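Hypothetical protein (Vibrio cholerae, PDB 2V1L) is of unknown function but, as a DUF2787-family protein from a Vibrio cholerae pathogenicity island, shares structural homology with human p32. Local coordinates at residues E40-S48 with P59-S67; L94-T105 with N116-W126. All coordinates share one frame; numbering follows the deposited sequence.

Contact 1: E40-S48 with P59-S67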
loop_
_atom_site.group_PDB
_atom_site.type_symbol
_atom_site.label_atom_id
_atom_site.label_comp_id
_atom_site.label_asym_id
_atom_site.label_seq_id
_atom_site.Cartn_x
_atom_site.Cartn_y
_atom_site.Cartn_z
ATOM N N GLU A 40 -11.401 -10.033 6.466
ATOM C CA GLU A 40 -11.362 -8.776 5.705
ATOM C C GLU A 40 -10.945 -7.601 6.580
ATOM O O GLU A 40 -11.674 -7.237 7.498
ATOM C CB GLU A 40 -12.721 -8.493 5.054
ATOM C CG GLU A 40 -12.798 -7.197 4.248
ATOM C CD GLU A 40 -14.194 -6.567 4.271
ATOM O OE1 GLU A 40 -15.176 -7.255 3.887
ATOM O OE2 GLU A 40 -14.301 -5.378 4.671
ATOM N N VAL A 41 -9.788 -7.002 6.269
ATOM C CA VAL A 41 -9.195 -5.924 7.072
ATOM C C VAL A 41 -8.592 -4.764 6.230
ATOM O O VAL A 41 -8.098 -4.972 5.121
ATOM C CB VAL A 41 -8.127 -6.506 8.067
ATOM C CG1 VAL A 41 -6.739 -6.592 7.448
ATOM C CG2 VAL A 41 -8.071 -5.702 9.326
ATOM N N VAL A 42 -8.646 -3.555 6.776
ATOM C CA VAL A 42 -8.102 -2.371 6.126
ATOM C C VAL A 42 -7.131 -1.623 7.050
ATOM O O VAL A 42 -7.495 -1.206 8.148
ATOM C CB VAL A 42 -9.239 -1.411 5.624
ATOM C CG1 VAL A 42 -8.676 -0.084 5.160
ATOM C CG2 VAL A 42 -10.024 -2.057 4.497
ATOM N N MET A 43 -5.896 -1.441 6.577
ATOM C CA MET A 43 -4.874 -0.670 7.295
ATOM C C MET A 43 -4.737 0.726 6.664
ATOM O O MET A 43 -4.712 0.859 5.436
ATOM C CB MET A 43 -3.515 -1.385 7.233
ATOM C CG MET A 43 -3.443 -2.779 7.837
ATOM S SD MET A 43 -1.791 -3.522 7.674
ATOM C CE MET A 43 -2.059 -5.156 8.344
ATOM N N ASN A 44 -4.634 1.753 7.496
ATOM C CA ASN A 44 -4.353 3.105 7.025
ATOM C C ASN A 44 -3.093 3.659 7.687
ATOM O O ASN A 44 -2.921 3.513 8.898
ATOM C CB ASN A 44 -5.524 4.054 7.287
ATOM C CG ASN A 44 -6.708 3.767 6.389
ATOM O OD1 ASN A 44 -7.523 2.896 6.692
ATOM N ND2 ASN A 44 -6.794 4.482 5.266
ATOM N N PHE A 45 -2.224 4.279 6.888
ATOM C CA PHE A 45 -1.005 4.914 7.391
ATOM C C PHE A 45 -1.164 6.383 7.050
ATOM O O PHE A 45 -1.330 6.729 5.863
ATOM C CB PHE A 45 0.264 4.314 6.722
ATOM C CG PHE A 45 0.438 2.835 6.931
ATOM C CD1 PHE A 45 1.444 2.351 7.773
ATOM C CD2 PHE A 45 -0.395 1.911 6.292
ATOM C CE1 PHE A 45 1.612 0.999 7.964
ATOM C CE2 PHE A 45 -0.250 0.544 6.498
ATOM C CZ PHE A 45 0.749 0.079 7.339
ATOM N N ARG A 46 -1.147 7.246 8.071
ATOM C CA ARG A 46 -1.286 8.690 7.860
ATOM C C ARG A 46 -0.232 9.540 8.594
ATOM O O ARG A 46 0.085 9.281 9.741
ATOM C CB ARG A 46 -2.711 9.175 8.210
ATOM C CG ARG A 46 -3.825 8.654 7.251
ATOM C CD ARG A 46 -5.242 9.214 7.597
ATOM N NE ARG A 46 -5.962 8.330 8.528
ATOM C CZ ARG A 46 -6.979 7.525 8.208
ATOM N NH1 ARG A 46 -7.454 7.494 6.970
ATOM N NH2 ARG A 46 -7.534 6.747 9.137
ATOM N N ASP A 47 0.311 10.525 7.879
ATOM C CA ASP A 47 1.097 11.604 8.440
ATOM C C ASP A 47 0.108 12.760 8.711
ATOM O O ASP A 47 -0.364 13.432 7.791
ATOM C CB ASP A 47 2.233 12.011 7.470
ATOM C CG ASP A 47 2.811 13.400 7.763
ATOM O OD1 ASP A 47 2.493 13.975 8.817
ATOM O OD2 ASP A 47 3.574 13.957 6.933
ATOM N N SER A 48 -0.201 12.998 9.986
ATOM C CA SER A 48 -1.208 14.012 10.338
ATOM C C SER A 48 -0.826 15.415 9.863
ATOM O O SER A 48 -1.693 16.276 9.759
ATOM C CB SER A 48 -1.481 14.009 11.837
ATOM O OG SER A 48 -0.506 14.805 12.507
ATOM N N PRO A 59 -0.754 9.649 2.466
ATOM C CA PRO A 59 -1.437 8.564 3.183
ATOM C C PRO A 59 -1.425 7.290 2.367
ATOM O O PRO A 59 -1.426 7.354 1.157
ATOM C CB PRO A 59 -2.897 9.057 3.307
ATOM C CG PRO A 59 -2.866 10.459 2.949
ATOM C CD PRO A 59 -1.668 10.753 2.112
ATOM N N VAL A 60 -1.443 6.138 3.026
ATOM C CA VAL A 60 -1.461 4.879 2.332
ATOM C C VAL A 60 -2.557 4.034 2.944
ATOM O O VAL A 60 -2.719 4.018 4.159
ATOM C CB VAL A 60 -0.106 4.147 2.444
ATOM C CG1 VAL A 60 -0.218 2.764 1.981
ATOM C CG2 VAL A 60 1.017 4.900 1.674
ATOM N N GLU A 61 -3.298 3.333 2.084
ATOM C CA GLU A 61 -4.281 2.323 2.474
ATOM C C GLU A 61 -3.944 0.960 1.888
ATOM O O GLU A 61 -3.641 0.838 0.697
ATOM C CB GLU A 61 -5.696 2.756 2.032
ATOM C CG GLU A 61 -6.792 1.796 2.468
ATOM C CD GLU A 61 -8.195 2.288 2.141
ATOM O OE1 GLU A 61 -8.562 3.402 2.572
ATOM O OE2 GLU A 61 -8.945 1.530 1.469
ATOM N N ILE A 62 -3.997 -0.069 2.728
ATOM C CA ILE A 62 -3.769 -1.429 2.296
ATOM C C ILE A 62 -4.933 -2.317 2.747
ATOM O O ILE A 62 -5.352 -2.238 3.895
ATOM C CB ILE A 62 -2.425 -2.001 2.841
ATOM C CG1 ILE A 62 -1.246 -1.137 2.376
ATOM C CG2 ILE A 62 -2.269 -3.472 2.390
ATOM C CD1 ILE A 62 -0.003 -1.143 3.294
ATOM N N ALA A 63 -5.434 -3.166 1.845
ATOM C CA ALA A 63 -6.547 -4.065 2.159
ATOM C C ALA A 63 -6.213 -5.529 2.049
ATOM O O ALA A 63 -5.641 -6.007 1.059
ATOM C CB ALA A 63 -7.769 -3.755 1.303
ATOM N N LEU A 64 -6.632 -6.254 3.074
ATOM C CA LEU A 64 -6.350 -7.671 3.179
ATOM C C LEU A 64 -7.634 -8.393 3.543
ATOM O O LEU A 64 -8.453 -7.877 4.303
ATOM C CB LEU A 64 -5.301 -7.914 4.284
ATOM C CG LEU A 64 -4.016 -7.080 4.348
ATOM C CD1 LEU A 64 -3.379 -7.210 5.716
ATOM C CD2 LEU A 64 -3.037 -7.521 3.298
ATOM N N SER A 65 -7.804 -9.591 3.007
ATOM C CA SER A 65 -8.885 -10.464 3.432
ATOM C C SER A 65 -8.306 -11.817 3.821
ATOM O O SER A 65 -7.280 -12.240 3.276
ATOM C CB SER A 65 -9.905 -10.627 2.317
ATOM O OG SER A 65 -9.359 -11.416 1.279
ATOM N N GLN A 66 -8.971 -12.477 4.769
ATOM C CA GLN A 66 -8.557 -13.784 5.305
ATOM C C GLN A 66 -9.111 -14.898 4.420
ATOM O O GLN A 66 -10.333 -15.073 4.323
ATOM C CB GLN A 66 -9.077 -13.963 6.743
ATOM C CG GLN A 66 -9.662 -12.672 7.374
ATOM C CD GLN A 66 -10.516 -12.910 8.624
ATOM O OE1 GLN A 66 -10.132 -13.666 9.526
ATOM N NE2 GLN A 66 -11.675 -12.246 8.685
ATOM N N SER A 67 -8.218 -15.656 3.787
ATOM C CA SER A 67 -8.625 -16.713 2.860
ATOM C C SER A 67 -9.394 -17.858 3.527
ATOM O O SER A 67 -9.482 -17.934 4.762
ATOM C CB SER A 67 -7.413 -17.265 2.109
ATOM O OG SER A 67 -7.771 -18.339 1.250
#

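Contact 2: L94-T105 with N116-W126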
loop_
_atom_site.group_PDB
_atom_site.type_symbol
_atom_site.label_atom_id
_atom_site.label_comp_id
_atom_site.label_asym_id
_atom_site.label_seq_id
_atom_site.Cartn_x
_atom_site.Cartn_y
_atom_site.Cartn_z
ATOM N N LEU A 94 -0.931 6.432 -6.591
ATOM C CA LEU A 94 -0.481 5.143 -7.070
ATOM C C LEU A 94 -1.456 4.139 -6.490
ATOM O O LEU A 94 -1.839 4.253 -5.325
ATOM C CB LEU A 94 0.885 4.797 -6.496
ATOM C CG LEU A 94 2.152 5.495 -7.003
ATOM C CD1 LEU A 94 2.655 6.463 -5.988
ATOM C CD2 LEU A 94 3.224 4.404 -7.209
ATOM N N ASP A 95 -1.816 3.152 -7.273
ATOM C CA ASP A 95 -2.750 2.116 -6.812
ATOM C C ASP A 95 -2.281 0.780 -7.383
ATOM O O ASP A 95 -1.980 0.690 -8.574
ATOM C CB ASP A 95 -4.179 2.435 -7.277
ATOM C CG ASP A 95 -5.205 1.449 -6.736
ATOM O OD1 ASP A 95 -5.412 1.374 -5.500
ATOM O OD2 ASP A 95 -5.803 0.745 -7.560
ATOM N N PHE A 96 -2.164 -0.236 -6.535
ATOM C CA PHE A 96 -1.825 -1.574 -7.002
ATOM C C PHE A 96 -2.999 -2.440 -6.618
ATOM O O PHE A 96 -3.218 -2.667 -5.459
ATOM C CB PHE A 96 -0.516 -2.088 -6.363
ATOM C CG PHE A 96 0.671 -1.194 -6.631
ATOM C CD1 PHE A 96 1.331 -1.246 -7.862
ATOM C CD2 PHE A 96 1.097 -0.266 -5.672
ATOM C CE1 PHE A 96 2.435 -0.377 -8.126
ATOM C CE2 PHE A 96 2.199 0.585 -5.915
ATOM C CZ PHE A 96 2.846 0.534 -7.155
ATOM N N ASP A 97 -3.782 -2.878 -7.591
ATOM C CA ASP A 97 -5.030 -3.584 -7.282
ATOM C C ASP A 97 -4.847 -5.072 -7.600
ATOM O O ASP A 97 -4.844 -5.477 -8.758
ATOM C CB ASP A 97 -6.200 -2.963 -8.070
ATOM C CG ASP A 97 -7.571 -3.509 -7.633
ATOM O OD1 ASP A 97 -7.678 -4.695 -7.251
ATOM O OD2 ASP A 97 -8.551 -2.742 -7.676
ATOM N N PHE A 98 -4.649 -5.880 -6.560
ATOM C CA PHE A 98 -4.302 -7.288 -6.771
ATOM C C PHE A 98 -5.549 -8.143 -7.107
ATOM O O PHE A 98 -5.469 -9.037 -7.940
ATOM C CB PHE A 98 -3.464 -7.834 -5.583
ATOM C CG PHE A 98 -2.178 -7.061 -5.358
ATOM C CD1 PHE A 98 -1.118 -7.190 -6.234
ATOM C CD2 PHE A 98 -2.064 -6.169 -4.308
ATOM C CE1 PHE A 98 0.042 -6.462 -6.057
ATOM C CE2 PHE A 98 -0.908 -5.441 -4.119
ATOM C CZ PHE A 98 0.146 -5.584 -4.996
ATOM N N GLN A 99 -6.678 -7.840 -6.470
ATOM C CA GLN A 99 -7.985 -8.419 -6.808
ATOM C C GLN A 99 -8.239 -8.396 -8.311
ATOM O O GLN A 99 -8.685 -9.379 -8.901
ATOM C CB GLN A 99 -9.109 -7.622 -6.134
ATOM C CG GLN A 99 -9.261 -7.814 -4.648
ATOM C CD GLN A 99 -10.325 -6.890 -3.999
ATOM O OE1 GLN A 99 -10.439 -5.691 -4.318
ATOM N NE2 GLN A 99 -11.089 -7.452 -3.071
ATOM N N ARG A 100 -7.940 -7.264 -8.936
ATOM C CA ARG A 100 -8.305 -7.026 -10.323
ATOM C C ARG A 100 -7.147 -7.224 -11.291
ATOM O O ARG A 100 -7.349 -7.368 -12.513
ATOM C CB ARG A 100 -8.789 -5.594 -10.428
ATOM C CG ARG A 100 -9.897 -5.418 -11.354
ATOM C CD ARG A 100 -10.556 -4.093 -11.123
ATOM N NE ARG A 100 -11.196 -3.734 -12.353
ATOM C CZ ARG A 100 -12.149 -2.825 -12.481
ATOM N NH1 ARG A 100 -12.606 -2.137 -11.435
ATOM N NH2 ARG A 100 -12.638 -2.633 -13.682
ATOM N N GLY A 101 -5.925 -7.226 -10.761
ATOM C CA GLY A 101 -4.739 -7.367 -11.599
ATOM C C GLY A 101 -4.311 -6.112 -12.347
ATOM O O GLY A 101 -3.648 -6.206 -13.366
ATOM N N ASP A 102 -4.668 -4.938 -11.837
ATOM C CA ASP A 102 -4.297 -3.657 -12.483
ATOM C C ASP A 102 -3.515 -2.734 -11.554
ATOM O O ASP A 102 -3.672 -2.800 -10.341
ATOM C CB ASP A 102 -5.540 -2.877 -12.912
ATOM C CG ASP A 102 -6.271 -3.511 -14.089
ATOM O OD1 ASP A 102 -5.641 -3.948 -15.077
ATOM O OD2 ASP A 102 -7.509 -3.538 -14.010
ATOM N N PHE A 103 -2.712 -1.854 -12.144
ATOM C CA PHE A 103 -2.081 -0.764 -11.392
ATOM C C PHE A 103 -2.473 0.563 -12.016
ATOM O O PHE A 103 -2.809 0.624 -13.206
ATOM C CB PHE A 103 -0.538 -0.925 -11.261
ATOM C CG PHE A 103 0.233 -0.598 -12.508
ATOM C CD1 PHE A 103 0.372 -1.549 -13.538
ATOM C CD2 PHE A 103 0.810 0.664 -12.682
ATOM C CE1 PHE A 103 1.092 -1.246 -14.709
ATOM C CE2 PHE A 103 1.521 0.982 -13.863
ATOM C CZ PHE A 103 1.658 0.020 -14.871
ATOM N N PHE A 104 -2.429 1.614 -11.210
ATOM C CA PHE A 104 -2.701 2.953 -11.661
ATOM C C PHE A 104 -1.633 3.963 -11.232
ATOM O O PHE A 104 -1.155 3.950 -10.090
ATOM C CB PHE A 104 -4.036 3.415 -11.081
ATOM C CG PHE A 104 -4.387 4.809 -11.421
ATOM C CD1 PHE A 104 -5.066 5.095 -12.603
ATOM C CD2 PHE A 104 -4.082 5.840 -10.564
ATOM C CE1 PHE A 104 -5.410 6.398 -12.910
ATOM C CE2 PHE A 104 -4.398 7.143 -10.880
ATOM C CZ PHE A 104 -5.075 7.427 -12.050
ATOM N N THR A 105 -1.335 4.870 -12.149
ATOM C CA THR A 105 -0.632 6.080 -11.854
ATOM C C THR A 105 -1.329 7.218 -12.609
ATOM O O THR A 105 -1.969 6.962 -13.616
ATOM C CB THR A 105 0.826 5.890 -12.317
ATOM O OG1 THR A 105 1.609 5.437 -11.203
ATOM C CG2 THR A 105 1.392 7.102 -12.925
ATOM N N ASN A 116 4.232 -7.252 -16.739
ATOM C CA ASN A 116 4.413 -5.850 -17.065
ATOM C C ASN A 116 5.556 -5.216 -16.261
ATOM O O ASN A 116 5.596 -5.299 -15.031
ATOM C CB ASN A 116 3.076 -5.112 -16.874
ATOM C CG ASN A 116 3.142 -3.659 -17.267
ATOM O OD1 ASN A 116 4.158 -3.008 -17.082
ATOM N ND2 ASN A 116 2.037 -3.132 -17.782
ATOM N N ARG A 117 6.464 -4.569 -16.988
ATOM C CA ARG A 117 7.753 -4.122 -16.472
ATOM C C ARG A 117 7.710 -2.729 -15.824
ATOM O O ARG A 117 8.496 -2.449 -14.914
ATOM C CB ARG A 117 8.786 -4.160 -17.605
ATOM C CG ARG A 117 10.208 -3.833 -17.216
ATOM C CD ARG A 117 11.184 -4.170 -18.351
ATOM N NE ARG A 117 10.825 -3.577 -19.654
ATOM C CZ ARG A 117 10.848 -2.268 -19.922
ATOM N NH1 ARG A 117 11.171 -1.403 -18.971
ATOM N NH2 ARG A 117 10.529 -1.821 -21.132
ATOM N N ASP A 118 6.822 -1.855 -16.309
ATOM C CA ASP A 118 6.574 -0.578 -15.642
ATOM C C ASP A 118 5.990 -0.798 -14.248
ATOM O O ASP A 118 6.387 -0.113 -13.293
ATOM C CB ASP A 118 5.701 0.358 -16.498
ATOM C CG ASP A 118 6.495 1.044 -17.624
ATOM O OD1 ASP A 118 7.353 0.368 -18.218
ATOM O OD2 ASP A 118 6.285 2.261 -17.909
ATOM N N ALA A 119 5.097 -1.787 -14.128
ATOM C CA ALA A 119 4.474 -2.158 -12.864
ATOM C C ALA A 119 5.511 -2.585 -11.839
ATOM O O ALA A 119 5.451 -2.172 -10.674
ATOM C CB ALA A 119 3.447 -3.282 -13.059
ATOM N N ARG A 120 6.452 -3.409 -12.284
ATOM C CA ARG A 120 7.426 -4.032 -11.400
ATOM C C ARG A 120 8.353 -2.974 -10.784
ATOM O O ARG A 120 8.491 -2.925 -9.565
ATOM C CB ARG A 120 8.217 -5.115 -12.155
ATOM C CG ARG A 120 9.142 -5.926 -11.284
ATOM C CD ARG A 120 9.968 -6.903 -12.106
ATOM N NE ARG A 120 10.623 -7.876 -11.232
ATOM C CZ ARG A 120 11.876 -7.782 -10.813
ATOM N NH1 ARG A 120 12.635 -6.765 -11.201
ATOM N NH2 ARG A 120 12.371 -8.711 -10.008
ATOM N N GLU A 121 8.933 -2.120 -11.627
ATOM C CA GLU A 121 9.876 -1.079 -11.207
ATOM C C GLU A 121 9.186 -0.020 -10.344
ATOM O O GLU A 121 9.706 0.395 -9.302
ATOM C CB GLU A 121 10.528 -0.432 -12.429
ATOM C CG GLU A 121 11.493 0.750 -12.106
ATOM C CD GLU A 121 12.867 0.305 -11.540
ATOM O OE1 GLU A 121 13.269 -0.866 -11.777
ATOM O OE2 GLU A 121 13.536 1.127 -10.853
ATOM N N LEU A 122 7.987 0.383 -10.769
ATOM C CA LEU A 122 7.188 1.311 -10.007
ATOM C C LEU A 122 6.900 0.733 -8.605
ATOM O O LEU A 122 7.032 1.423 -7.604
ATOM C CB LEU A 122 5.901 1.551 -10.780
ATOM C CG LEU A 122 4.919 2.646 -10.510
ATOM C CD1 LEU A 122 5.539 4.015 -10.779
ATOM C CD2 LEU A 122 3.717 2.383 -11.434
ATOM N N TYR A 123 6.492 -0.528 -8.535
ATOM C CA TYR A 123 6.171 -1.141 -7.244
ATOM C C TYR A 123 7.413 -1.243 -6.312
ATOM O O TYR A 123 7.352 -0.963 -5.105
ATOM C CB TYR A 123 5.549 -2.529 -7.407
ATOM C CG TYR A 123 5.290 -3.096 -6.034
ATOM C CD1 TYR A 123 4.162 -2.723 -5.325
ATOM C CD2 TYR A 123 6.244 -3.901 -5.389
ATOM C CE1 TYR A 123 3.960 -3.174 -4.015
ATOM C CE2 TYR A 123 6.019 -4.369 -4.099
ATOM C CZ TYR A 123 4.896 -3.980 -3.436
ATOM O OH TYR A 123 4.668 -4.402 -2.148
ATOM N N GLN A 124 8.542 -1.635 -6.883
ATOM C CA GLN A 124 9.760 -1.805 -6.101
ATOM C C GLN A 124 10.233 -0.495 -5.505
ATOM O O GLN A 124 10.691 -0.473 -4.380
ATOM C CB GLN A 124 10.877 -2.372 -6.985
ATOM C CG GLN A 124 10.671 -3.851 -7.306
ATOM C CD GLN A 124 11.793 -4.342 -8.176
ATOM O OE1 GLN A 124 12.293 -3.604 -9.039
ATOM N NE2 GLN A 124 12.234 -5.571 -7.928
ATOM N N LEU A 125 10.162 0.563 -6.289
ATOM C CA LEU A 125 10.482 1.890 -5.813
ATOM C C LEU A 125 9.505 2.371 -4.779
ATOM O O LEU A 125 9.924 2.854 -3.755
ATOM C CB LEU A 125 10.575 2.902 -6.961
ATOM C CG LEU A 125 11.771 2.716 -7.884
ATOM C CD1 LEU A 125 11.444 3.310 -9.275
ATOM C CD2 LEU A 125 13.026 3.366 -7.331
ATOM N N TRP A 126 8.203 2.273 -5.066
ATOM C CA TRP A 126 7.180 2.625 -4.078
ATOM C C TRP A 126 7.416 1.901 -2.738
ATOM O O TRP A 126 7.347 2.525 -1.652
ATOM C CB TRP A 126 5.755 2.267 -4.568
ATOM C CG TRP A 126 4.786 2.575 -3.482
ATOM C CD1 TRP A 126 4.286 3.797 -3.179
ATOM C CD2 TRP A 126 4.301 1.673 -2.474
ATOM N NE1 TRP A 126 3.482 3.712 -2.068
ATOM C CE2 TRP A 126 3.473 2.418 -1.617
ATOM C CE3 TRP A 126 4.455 0.304 -2.238
ATOM C CZ2 TRP A 126 2.805 1.843 -0.537
ATOM C CZ3 TRP A 126 3.810 -0.270 -1.143
ATOM C CH2 TRP A 126 2.995 0.503 -0.310
#

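Contact 1: E40-S48 with P59-S67
Phe45 and Ile62 meet on the face of the sheet that looks toward the helices, where the aromatic CE2 comes to 3.6 Å from Ile62 CD1, the ring lying obliquely to that methyl. With Phe45 CG anti to its carbonyl carbon (chi1 -59°), the ring leans back along its own strand toward this diagonal partner and passes the directly paired Val60, whose carbonyl O sits at the ring edge, in plane. The next diagonal repeats the pattern: Met43 stretches out beyond CG and lays its CE methyl 3.6 Å from Leu64 CD1. Beside it Val41 and Leu64 run side by side, pointing the same way, with Val41 CG1 3.7 Å from Leu64 CB. Long, flexible or branched apolar chains suit this face because helix 15-29 packs on Met43 and Phe45, while Val60 and Ile62 reach Phe130 of helix 117-135. The two segments are neighbouring strands of the antiparallel sheet, lying between strands 141-144 and 72-82. Their hydrogen-bonded pairs are Val41 with Leu64, Met43 with Ile62 and Phe45 with Val60. Each such pair is closed by two backbone bonds; that from Met43 N to Ile62 O measures 2.9 Å. Between them, Val42 and Asn44 stand opposite Ala63 and Glu61 in non-hydrogen-bonded pairs and turn to the other, more polar face. There Glu61 extends with CG anti to the backbone N (chi1 -177°), its methylene CG 3.8 Å from Val42 CG1. Asn44 points the same way alongside it, amide and carboxylate planes 73° apart, and ND2 gives a weak hydrogen bond to Glu61 OE1 at 3.4 Å. Glu61 OE2 is hydrogen-bonded to Tyr76 OH on strand 72-82; a carboxylate suits the place because its two oxygens can serve different neighbours.

Contact 2: L94-T105 with N116-W126
Phe96 turns its CG anti to the carbonyl carbon (chi1 -58°), while Tyr123 on the helix sets its CG anti to the backbone N (chi1 178°), and these choices bring the two rings together edge-to-face. The tyrosine edge points at the phenylalanine face, with Tyr123 CD1 over the ring centre, centroids 5.1 Å apart and planes at 83°. Trp126, one helical turn further on, slides past Phe96 in the opposite direction, its CG 4.1 Å from Phe96 CE2. The three rings form an aromatic cluster between helix and hairpin. Phe103, on the adjoining strand, packs nearer the helix start. Ala119 CA lies over one face of its ring, toward the rim, and Phe103 CE1 lies 3.5 Å from Ala119 CB; a methyl suits this turn because the Phe103 ring lies directly against it. Asn116 ND2 sits in plane at the ring edge, the amide standing almost perpendicular to the ring, while its OD1 caps the helix through weak bonds from Asp118 N and Ala119 N. Leu122 reaches strand 102-105, its CD2 touching Phe103 CE2 at 3.6 Å and Thr105 OG1 at 3.7 Å, and also the corner just before strand 95-97, where its CG is 4.1 Å from Leu94 CD2. Strands 95-97 and 102-105 form a hairpin, turned through a G1 beta bulge in which Gly101 and Asp102 both face Asp97; Gly101 takes a left-handed backbone conformation that glycine adopts readily. Helix 117-126 lies across this hairpin. Phe17 of helix 15-29 also touches Tyr123 and Trp126, and Tyr123 OH is hydrogen-bonded to Glu127. Since no hydrogen bond joins the two segments, the fit between them rests on the complementary shapes of largely apolar groups rather than on directed bonds.

How the contacts relate
From the N terminus the chain first forms helix 15-29, then reaches contact 1, where 40-48 pairs with 59-67 and closes a loop of ten residues without helix or strand. Strands 72-82 and 90-93 follow before contact 2 opens at 94-105; it closes at 116-126 over ten residues that include strand 111-112. The loops therefore stand in series, neither nested nor crossed, with centres about 17 Å apart. Both involve strands of one antiparallel sheet, with helix 117-135 packed on it, and strand 72-82 bridges them by pairing with 60-66 and 95-97. They also touch directly, Val60 CG1 lying 4.0 Å from Trp126 CZ2, so helix 117-135 spans both regions.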